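PDB 5CO3: FrnE protein from Deinococcus radiodurans, which probably acts as a disulfide oxidoreductase, built on a thioredoxin-type fold of the DsbA-like family. Local coordinates for residues 15-20 and 184-189; 68-73 and 82-87; 130-135 and 141-146. All blocks are in the same frame, centred on the assembly; numbering follows the deposited sequence.

Contact 1. Residues 15-20 and 184-189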
loop_
_atom_site.group_PDB
_atom_site.type_symbol
_atom_site.label_atom_id
_atom_site.label_comp_id
_atom_site.label_asym_id
_atom_site.label_seq_id
_atom_site.Cartn_x
_atom_site.Cartn_y
_atom_site.Cartn_z
ATOM N N ASP A 15 8.155 3.282 4.414
ATOM C CA ASP A 15 7.851 3.094 2.997
ATOM C C ASP A 15 7.063 1.820 2.783
ATOM O O ASP A 15 7.487 0.746 3.211
ATOM C CB ASP A 15 9.145 3.056 2.185
ATOM C CG ASP A 15 9.873 4.359 2.229
ATOM O OD1 ASP A 15 9.434 5.283 1.518
ATOM O OD2 ASP A 15 10.858 4.477 3.000
ATOM N N ILE A 16 5.911 1.925 2.128
ATOM C CA ILE A 16 5.077 0.750 1.935
ATOM C C ILE A 16 4.795 0.512 0.463
ATOM O O ILE A 16 4.214 1.361 -0.221
ATOM C CB ILE A 16 3.741 0.861 2.688
ATOM C CG1 ILE A 16 3.976 1.332 4.128
ATOM C CG2 ILE A 16 3.019 -0.481 2.680
ATOM C CD1 ILE A 16 2.702 1.539 4.906
ATOM N N TRP A 17 5.214 -0.651 -0.020
ATOM C CA TRP A 17 4.860 -1.069 -1.375
ATOM C C TRP A 17 3.571 -1.874 -1.331
ATOM O O TRP A 17 3.380 -2.732 -0.470
ATOM C CB TRP A 17 5.992 -1.875 -2.007
ATOM C CG TRP A 17 7.031 -1.008 -2.669
ATOM C CD1 TRP A 17 7.085 -0.655 -3.987
ATOM C CD2 TRP A 17 8.153 -0.379 -2.040
ATOM N NE1 TRP A 17 8.174 0.150 -4.221
ATOM C CE2 TRP A 17 8.850 0.332 -3.041
ATOM C CE3 TRP A 17 8.640 -0.354 -0.730
ATOM C CZ2 TRP A 17 10.003 1.066 -2.769
ATOM C CZ3 TRP A 17 9.794 0.372 -0.463
ATOM C CH2 TRP A 17 10.459 1.072 -1.479
ATOM N N SER A 18 2.674 -1.588 -2.269
ATOM C CA SER A 18 1.340 -2.138 -2.190
ATOM C C SER A 18 0.709 -2.123 -3.580
ATOM O O SER A 18 1.056 -1.273 -4.395
ATOM C CB SER A 18 0.504 -1.326 -1.212
ATOM O OG SER A 18 -0.811 -1.813 -1.143
ATOM N N ASP A 19 -0.186 -3.073 -3.833
ATOM C CA ASP A 19 -1.034 -3.032 -5.020
ATOM C C ASP A 19 -2.490 -2.948 -4.606
ATOM O O ASP A 19 -2.926 -3.582 -3.645
ATOM C CB ASP A 19 -0.825 -4.259 -5.920
ATOM C CG ASP A 19 -1.362 -4.047 -7.345
ATOM O OD1 ASP A 19 -1.833 -2.931 -7.671
ATOM O OD2 ASP A 19 -1.289 -4.997 -8.142
ATOM N N ILE A 20 -3.230 -2.140 -5.356
ATOM C CA ILE A 20 -4.661 -1.978 -5.141
ATOM C C ILE A 20 -5.378 -3.309 -5.331
ATOM O O ILE A 20 -6.382 -3.582 -4.662
ATOM C CB ILE A 20 -5.237 -0.908 -6.098
ATOM C CG1 ILE A 20 -4.684 0.464 -5.715
ATOM C CG2 ILE A 20 -6.760 -0.892 -6.071
ATOM C CD1 ILE A 20 -4.164 1.268 -6.853
ATOM N N GLN A 184 11.699 -4.035 -7.192
ATOM C CA GLN A 184 12.435 -5.106 -7.841
ATOM C C GLN A 184 13.894 -5.106 -7.395
ATOM O O GLN A 184 14.441 -6.153 -7.040
ATOM C CB GLN A 184 12.336 -4.973 -9.362
ATOM C CG GLN A 184 12.641 -6.253 -10.115
ATOM C CD GLN A 184 11.962 -6.299 -11.469
ATOM O OE1 GLN A 184 11.351 -5.321 -11.903
ATOM N NE2 GLN A 184 12.057 -7.442 -12.142
ATOM N N GLN A 185 14.511 -3.927 -7.399
ATOM C CA GLN A 185 15.910 -3.786 -6.996
ATOM C C GLN A 185 16.108 -4.232 -5.553
ATOM O O GLN A 185 17.113 -4.861 -5.219
ATOM C CB GLN A 185 16.378 -2.339 -7.168
ATOM C CG GLN A 185 16.462 -1.880 -8.618
ATOM C CD GLN A 185 16.387 -0.372 -8.759
ATOM O OE1 GLN A 185 16.263 0.356 -7.769
ATOM N NE2 GLN A 185 16.455 0.108 -9.994
ATOM N N LEU A 186 15.130 -3.907 -4.710
ATOM C CA LEU A 186 15.151 -4.271 -3.300
ATOM C C LEU A 186 14.819 -5.739 -3.058
ATOM O O LEU A 186 14.934 -6.223 -1.936
ATOM C CB LEU A 186 14.168 -3.400 -2.516
ATOM C CG LEU A 186 14.619 -1.982 -2.177
ATOM C CD1 LEU A 186 13.435 -1.162 -1.693
ATOM C CD2 LEU A 186 15.710 -2.027 -1.127
ATOM N N GLY A 187 14.388 -6.440 -4.099
ATOM C CA GLY A 187 14.030 -7.840 -3.962
ATOM C C GLY A 187 12.620 -8.064 -3.440
ATOM O O GLY A 187 12.250 -9.182 -3.082
ATOM N N ILE A 188 11.825 -7.002 -3.394
ATOM C CA ILE A 188 10.421 -7.133 -3.016
ATOM C C ILE A 188 9.646 -7.823 -4.135
ATOM O O ILE A 188 9.535 -7.291 -5.239
ATOM C CB ILE A 188 9.789 -5.762 -2.709
ATOM C CG1 ILE A 188 10.553 -5.080 -1.567
ATOM C CG2 ILE A 188 8.302 -5.915 -2.388
ATOM C CD1 ILE A 188 10.165 -3.641 -1.349
ATOM N N THR A 189 9.113 -9.011 -3.852
ATOM C CA THR A 189 8.382 -9.775 -4.865
ATOM C C THR A 189 6.933 -10.038 -4.452
ATOM O O THR A 189 6.170 -10.674 -5.185
ATOM C CB THR A 189 9.074 -11.123 -5.162
ATOM O OG1 THR A 189 9.110 -11.915 -3.969
ATOM C CG2 THR A 189 10.498 -10.897 -5.647
#
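Trp-17 carries its indole anti to its own carbonyl carbon (chi1 -86°), and Ile-188 sends CG1 out in the same sense, with its extended second torsion (chi2 170°) pushing CD1 forward onto that indole. The methyl comes over one face of the ring: Ile-188 CD1 lies 3.6 Å above the plane of the Trp-17 ring, displaced toward the rim. Its distance to the centroid of the six-membered ring is 4.1 Å, and the approach is 28° off the ring normal, which meets the definition of a CH-pi contact. The closest ring atom is Trp-17 CE3, at 3.7 Å from Ile-188 CD1. Leu-186 adds a second methyl, CD1, which reaches Trp-17 CH2 at 3.7 Å from an oblique direction. Both aliphatic side chains cross the indole at about a right angle, and each touches it with its CD1. Between them Gly-187 leaves the helix with positive phi in a Schellman motif, and its N bonds to Gln-184 O at 3.0 Å; this turn sets Leu-186 and Ile-188 on the same aromatic group.

The indole NE1 is bound by the carbonyl O of Asp-179, and the ring also stacks with His-50. Strand 12-18 runs between strands 45-51 and 193-196 of the mixed sheet, with Trp-17 packed against helix 173-186 and the turn that leads from it toward strand 193-196.

Contact 2. Residues 68-73 and 82-87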
loop_
_atom_site.group_PDB
_atom_site.type_symbol
_atom_site.label_atom_id
_atom_site.label_comp_id
_atom_site.label_asym_id
_atom_site.label_seq_id
_atom_site.Cartn_x
_atom_site.Cartn_y
_atom_site.Cartn_z
ATOM N N ASP A 68 -11.923 -17.414 -10.426
ATOM C CA ASP A 68 -11.343 -18.119 -11.559
ATOM C C ASP A 68 -9.962 -17.594 -11.928
ATOM O O ASP A 68 -9.106 -18.363 -12.361
ATOM C CB ASP A 68 -12.277 -18.038 -12.765
ATOM C CG ASP A 68 -13.559 -18.804 -12.544
ATOM O OD1 ASP A 68 -13.567 -19.672 -11.646
ATOM O OD2 ASP A 68 -14.543 -18.562 -13.264
ATOM N N GLY A 69 -9.745 -16.294 -11.766
ATOM C CA GLY A 69 -8.441 -15.712 -12.022
ATOM C C GLY A 69 -7.419 -16.213 -11.021
ATOM O O GLY A 69 -6.270 -16.496 -11.366
ATOM N N LEU A 70 -7.847 -16.330 -9.771
ATOM C CA LEU A 70 -7.006 -16.875 -8.720
ATOM C C LEU A 70 -6.688 -18.349 -8.997
ATOM O O LEU A 70 -5.552 -18.788 -8.820
ATOM C CB LEU A 70 -7.700 -16.710 -7.371
ATOM C CG LEU A 70 -6.844 -16.591 -6.113
ATOM C CD1 LEU A 70 -7.655 -15.872 -5.066
ATOM C CD2 LEU A 70 -6.428 -17.959 -5.615
ATOM N N ALA A 71 -7.697 -19.102 -9.433
ATOM C CA ALA A 71 -7.524 -20.517 -9.772
ATOM C C ALA A 71 -6.472 -20.709 -10.860
ATOM O O ALA A 71 -5.635 -21.612 -10.783
ATOM C CB ALA A 71 -8.859 -21.129 -10.218
ATOM N N MET A 72 -6.531 -19.864 -11.880
ATOM C CA MET A 72 -5.588 -19.934 -12.985
ATOM C C MET A 72 -4.183 -19.580 -12.522
ATOM O O MET A 72 -3.206 -20.223 -12.914
ATOM C CB MET A 72 -6.026 -19.006 -14.119
ATOM C CG MET A 72 -7.200 -19.547 -14.928
ATOM S SD MET A 72 -7.824 -18.402 -16.181
ATOM C CE MET A 72 -6.542 -18.490 -17.426
ATOM N N LYS A 73 -4.093 -18.560 -11.675
ATOM C CA LYS A 73 -2.812 -18.040 -11.222
ATOM C C LYS A 73 -2.030 -19.075 -10.421
ATOM O O LYS A 73 -0.830 -19.248 -10.624
ATOM C CB LYS A 73 -3.025 -16.777 -10.383
ATOM C CG LYS A 73 -1.742 -16.048 -10.022
ATOM C CD LYS A 73 -2.026 -14.824 -9.163
ATOM C CE LYS A 73 -0.744 -14.188 -8.662
ATOM N NZ LYS A 73 -1.027 -13.005 -7.808
ATOM N N GLN A 82 -11.732 -20.580 -3.994
ATOM C CA GLN A 82 -12.845 -20.004 -3.245
ATOM C C GLN A 82 -12.548 -20.022 -1.748
ATOM O O GLN A 82 -12.903 -19.093 -1.021
ATOM C CB GLN A 82 -14.143 -20.760 -3.527
ATOM C CG GLN A 82 -15.344 -20.138 -2.842
ATOM C CD GLN A 82 -15.639 -18.754 -3.362
ATOM O OE1 GLN A 82 -15.719 -18.537 -4.575
ATOM N NE2 GLN A 82 -15.804 -17.803 -2.450
ATOM N N GLY A 83 -11.901 -21.089 -1.295
ATOM C CA GLY A 83 -11.511 -21.187 0.098
ATOM C C GLY A 83 -10.522 -20.104 0.453
ATOM O O GLY A 83 -10.555 -19.562 1.563
ATOM N N SER A 84 -9.631 -19.785 -0.480
ATOM C CA SER A 84 -8.690 -18.691 -0.268
ATOM C C SER A 84 -9.417 -17.352 -0.182
ATOM O O SER A 84 -9.111 -16.522 0.684
ATOM C CB SER A 84 -7.645 -18.658 -1.381
ATOM O OG SER A 84 -6.790 -17.538 -1.228
ATOM N N LEU A 85 -10.370 -17.138 -1.091
ATOM C CA LEU A 85 -11.203 -15.939 -1.059
ATOM C C LEU A 85 -11.946 -15.843 0.275
ATOM O O LEU A 85 -11.990 -14.785 0.886
ATOM C CB LEU A 85 -12.198 -15.927 -2.222
ATOM C CG LEU A 85 -11.601 -15.720 -3.619
ATOM C CD1 LEU A 85 -12.711 -15.585 -4.658
ATOM C CD2 LEU A 85 -10.676 -14.511 -3.656
ATOM N N ASP A 86 -12.538 -16.952 0.709
ATOM C CA ASP A 86 -13.263 -16.962 1.974
ATOM C C ASP A 86 -12.346 -16.612 3.140
ATOM O O ASP A 86 -12.720 -15.816 4.009
ATOM C CB ASP A 86 -13.923 -18.320 2.208
ATOM C CG ASP A 86 -15.031 -18.607 1.214
ATOM O OD1 ASP A 86 -15.505 -17.653 0.557
ATOM O OD2 ASP A 86 -15.430 -19.784 1.100
ATOM N N HIS A 87 -11.147 -17.195 3.155
ATOM C CA HIS A 87 -10.160 -16.877 4.192
ATOM C C HIS A 87 -9.860 -15.389 4.235
ATOM O O HIS A 87 -9.901 -14.768 5.303
ATOM C CB HIS A 87 -8.859 -17.643 3.963
ATOM C CG HIS A 87 -7.795 -17.342 4.975
ATOM N ND1 HIS A 87 -6.464 -17.211 4.639
ATOM C CD2 HIS A 87 -7.865 -17.151 6.316
ATOM C CE1 HIS A 87 -5.762 -16.948 5.728
ATOM N NE2 HIS A 87 -6.588 -16.912 6.758
#
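Leu-70 meets Leu-85 and Ser-84 where two consecutive helices, 66-74 and 78-93, pack together after a short turn. They belong to the mainly helical region between sheet strands 45-51 and 193-196, consistent with the helical insertion that DsbA-like proteins carry within a thioredoxin fold. Leu-70 contributes most: 57 of the 109 Å² buried in all. Its CA-CB bond is directed at the opposing helix, and a first torsion of -152° swings CG roughly away from the backbone N, which sends both methyls across the gap. Leu-85 answers with a single methyl: its CD2 lies 3.6 Å from Leu-70 CD1, a normal van der Waals separation. The two leucine side chains slide past each other in opposite directions, and these two methyls are their one pair within 4.2 Å. Leu-85 also packs on Met-66 and Arg-67 of the first helix and on Phe-101, while Leu-70 also touches Ala-81 of the second helix and Ile-76 of the connecting turn.

Ser-84 closes the contact at its margin. Its hydroxyl sits across from the forked end of Leu-70, OG being 4.3 Å from Leu-70 CD1 and 4.4 Å from Leu-70 CD2. At these distances the hydroxyl only borders the methyls. Along helix 78-93, a side-chain bond spans one turn: Gln-82 NE2 donates to Asp-86 OD1 at 3.0 Å (157° at the hydrogen), entering from above the carboxylate plane.

Contact 3. Residues 130-135 and 141-146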
loop_
_atom_site.group_PDB
_atom_site.type_symbol
_atom_site.label_atom_id
_atom_site.label_comp_id
_atom_site.label_asym_id
_atom_site.label_seq_id
_atom_site.Cartn_x
_atom_site.Cartn_y
_atom_site.Cartn_z
ATOM N N GLU A 130 -6.539 4.458 0.264
ATOM C CA GLU A 130 -7.679 3.918 0.996
ATOM C C GLU A 130 -8.939 3.815 0.122
ATOM O O GLU A 130 -9.581 2.763 0.066
ATOM C CB GLU A 130 -7.948 4.794 2.225
ATOM C CG GLU A 130 -9.223 4.462 2.985
ATOM C CD GLU A 130 -9.073 3.230 3.861
ATOM O OE1 GLU A 130 -7.927 2.866 4.201
ATOM O OE2 GLU A 130 -10.102 2.624 4.206
ATOM N N ARG A 131 -9.268 4.910 -0.566
ATOM C CA ARG A 131 -10.449 4.965 -1.425
ATOM C C ARG A 131 -10.392 3.928 -2.527
ATOM O O ARG A 131 -11.386 3.260 -2.799
ATOM C CB ARG A 131 -10.595 6.352 -2.048
ATOM C CG ARG A 131 -11.926 6.533 -2.794
ATOM C CD ARG A 131 -13.087 6.449 -1.804
ATOM N NE ARG A 131 -14.410 6.309 -2.424
ATOM C CZ ARG A 131 -14.959 5.148 -2.780
ATOM N NH1 ARG A 131 -14.283 4.005 -2.637
ATOM N NH2 ARG A 131 -16.176 5.129 -3.302
ATOM N N LEU A 132 -9.223 3.793 -3.158
ATOM C CA LEU A 132 -9.039 2.813 -4.223
ATOM C C LEU A 132 -9.149 1.375 -3.707
ATOM O O LEU A 132 -9.772 0.534 -4.347
ATOM C CB LEU A 132 -7.694 3.034 -4.925
ATOM C CG LEU A 132 -7.770 4.254 -5.834
ATOM C CD1 LEU A 132 -6.373 4.774 -6.126
ATOM C CD2 LEU A 132 -8.517 3.903 -7.145
ATOM N N LEU A 133 -8.568 1.104 -2.543
ATOM C CA LEU A 133 -8.670 -0.239 -1.976
ATOM C C LEU A 133 -10.134 -0.613 -1.728
ATOM O O LEU A 133 -10.562 -1.727 -2.035
ATOM C CB LEU A 133 -7.851 -0.338 -0.673
ATOM C CG LEU A 133 -6.330 -0.336 -0.891
ATOM C CD1 LEU A 133 -5.591 -0.096 0.440
ATOM C CD2 LEU A 133 -5.893 -1.657 -1.533
ATOM N N ARG A 134 -10.901 0.329 -1.185
ATOM C CA ARG A 134 -12.316 0.099 -0.935
ATOM C C ARG A 134 -13.091 -0.088 -2.246
ATOM O O ARG A 134 -13.921 -0.990 -2.376
ATOM C CB ARG A 134 -12.903 1.258 -0.119
ATOM C CG ARG A 134 -14.353 1.054 0.304
ATOM C CD ARG A 134 -14.857 2.235 1.135
ATOM N NE ARG A 134 -15.917 2.953 0.435
ATOM C CZ ARG A 134 -16.033 4.278 0.376
ATOM N NH1 ARG A 134 -15.149 5.067 0.986
ATOM N NH2 ARG A 134 -17.043 4.816 -0.295
ATOM N N ALA A 135 -12.798 0.762 -3.224
ATOM C CA ALA A 135 -13.465 0.675 -4.517
ATOM C C ALA A 135 -13.229 -0.688 -5.167
ATOM O O ALA A 135 -14.125 -1.261 -5.771
ATOM C CB ALA A 135 -12.976 1.781 -5.427
ATOM N N GLN A 141 -15.887 -1.751 -8.233
ATOM C CA GLN A 141 -15.526 -0.700 -9.193
ATOM C C GLN A 141 -14.339 -1.126 -10.060
ATOM O O GLN A 141 -13.474 -1.887 -9.632
ATOM C CB GLN A 141 -15.202 0.616 -8.475
ATOM C CG GLN A 141 -16.219 0.993 -7.399
ATOM C CD GLN A 141 -16.610 2.456 -7.435
ATOM O OE1 GLN A 141 -16.688 3.062 -8.511
ATOM N NE2 GLN A 141 -16.878 3.038 -6.256
ATOM N N ASN A 142 -14.336 -0.648 -11.304
ATOM C CA ASN A 142 -13.247 -0.898 -12.232
ATOM C C ASN A 142 -12.204 0.215 -12.121
ATOM O O ASN A 142 -12.426 1.318 -12.627
ATOM C CB ASN A 142 -13.805 -0.987 -13.651
ATOM C CG ASN A 142 -12.725 -1.080 -14.715
ATOM O OD1 ASN A 142 -11.532 -1.146 -14.423
ATOM N ND2 ASN A 142 -13.158 -1.107 -15.977
ATOM N N VAL A 143 -11.076 -0.057 -11.461
ATOM C CA VAL A 143 -10.087 1.006 -11.239
ATOM C C VAL A 143 -9.156 1.274 -12.449
ATOM O O VAL A 143 -8.206 2.051 -12.359
ATOM C CB VAL A 143 -9.245 0.708 -9.981
ATOM C CG1 VAL A 143 -10.174 0.555 -8.764
ATOM C CG2 VAL A 143 -8.375 -0.531 -10.182
ATOM N N ASN A 144 -9.430 0.620 -13.580
ATOM C CA ASN A 144 -8.763 0.960 -14.839
ATOM C C ASN A 144 -9.573 1.994 -15.611
ATOM O O ASN A 144 -9.092 2.586 -16.565
ATOM C CB ASN A 144 -8.573 -0.293 -15.704
ATOM C CG ASN A 144 -7.983 0.022 -17.073
ATOM O OD1 ASN A 144 -8.675 0.007 -18.098
ATOM N ND2 ASN A 144 -6.699 0.326 -17.092
ATOM N N ASP A 145 -10.817 2.200 -15.191
ATOM C CA ASP A 145 -11.740 3.073 -15.918
ATOM C C ASP A 145 -11.577 4.550 -15.528
ATOM O O ASP A 145 -11.618 4.886 -14.347
ATOM C CB ASP A 145 -13.175 2.617 -15.676
ATOM C CG ASP A 145 -14.185 3.478 -16.400
ATOM O OD1 ASP A 145 -14.243 3.408 -17.644
ATOM O OD2 ASP A 145 -14.925 4.220 -15.720
ATOM N N LEU A 146 -11.404 5.432 -16.517
ATOM C CA LEU A 146 -11.093 6.836 -16.209
ATOM C C LEU A 146 -12.233 7.567 -15.483
ATOM O O LEU A 146 -11.980 8.320 -14.540
ATOM C CB LEU A 146 -10.707 7.593 -17.477
ATOM C CG LEU A 146 -9.325 7.225 -18.020
ATOM C CD1 LEU A 146 -9.071 7.875 -19.381
ATOM C CD2 LEU A 146 -8.253 7.622 -17.022
#
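The guanidinium of Arg-131 and the amide of Gln-141 are turned 71° apart, and Arg-131 NH2 approaches Gln-141 NE2 obliquely to 3.7 Å, two donors without a bond. The contact closes the loop between helix 125-137 and helix 146-156, where a type I turn from Asn-142 ends at Asp-145, the N-cap of the second helix. One face of the Arg-131 guanidinium carries Arg-134 NH2, 3.1 Å above the plane. Glu-139 draws these groups together, pairing with Arg-131 NH1, Arg-134 NE and Gln-141 NE2; Arg-131 NH2 also pairs with Glu-155, and Gln-141 OE1 accepts from Lys-151.

Gln-141 N donates to Ala-135 O at 3.1 Å. A first torsion of -46° sets Gln-141 CG 3.9 Å from Ala-135 CB, and the bend at chi2 turns the amide toward Arg-131. An alanine here keeps CB but loses CG and the amide, and would probably thin the packing on Ala-135 CB and leave Glu-139 and Lys-151 each without one polar partner. One turn earlier on the helix, Leu-132 CD2 meets Val-143 CG1 at 4.1 Å. Asn-142 OD1 forms an Asx turn, accepting Asn-144 N at 2.9 Å from 41° above its carbonyl plane.

In the fold
Contact 1 ties the sheet of the thioredoxin fold to the turn after helix 173-186, and contacts 2 and 3 lie in series within the long loop it closes. Contact 3 touches contact 1: Ile-20 O is 3.7 Å from Leu-133 CD2, although the contact centres are about 20 Å apart. Contact 2 stands off, its nearest atoms about 8 Å from contact 1 and about 13 Å from contact 3. The probable redox site is the CxxC motif of Cys-22 and Cys-25, which form a disulfide in another structure of this protein but not here. The motif follows closely on residues 15-20, and the Trp-17 side chain lies near it without touching.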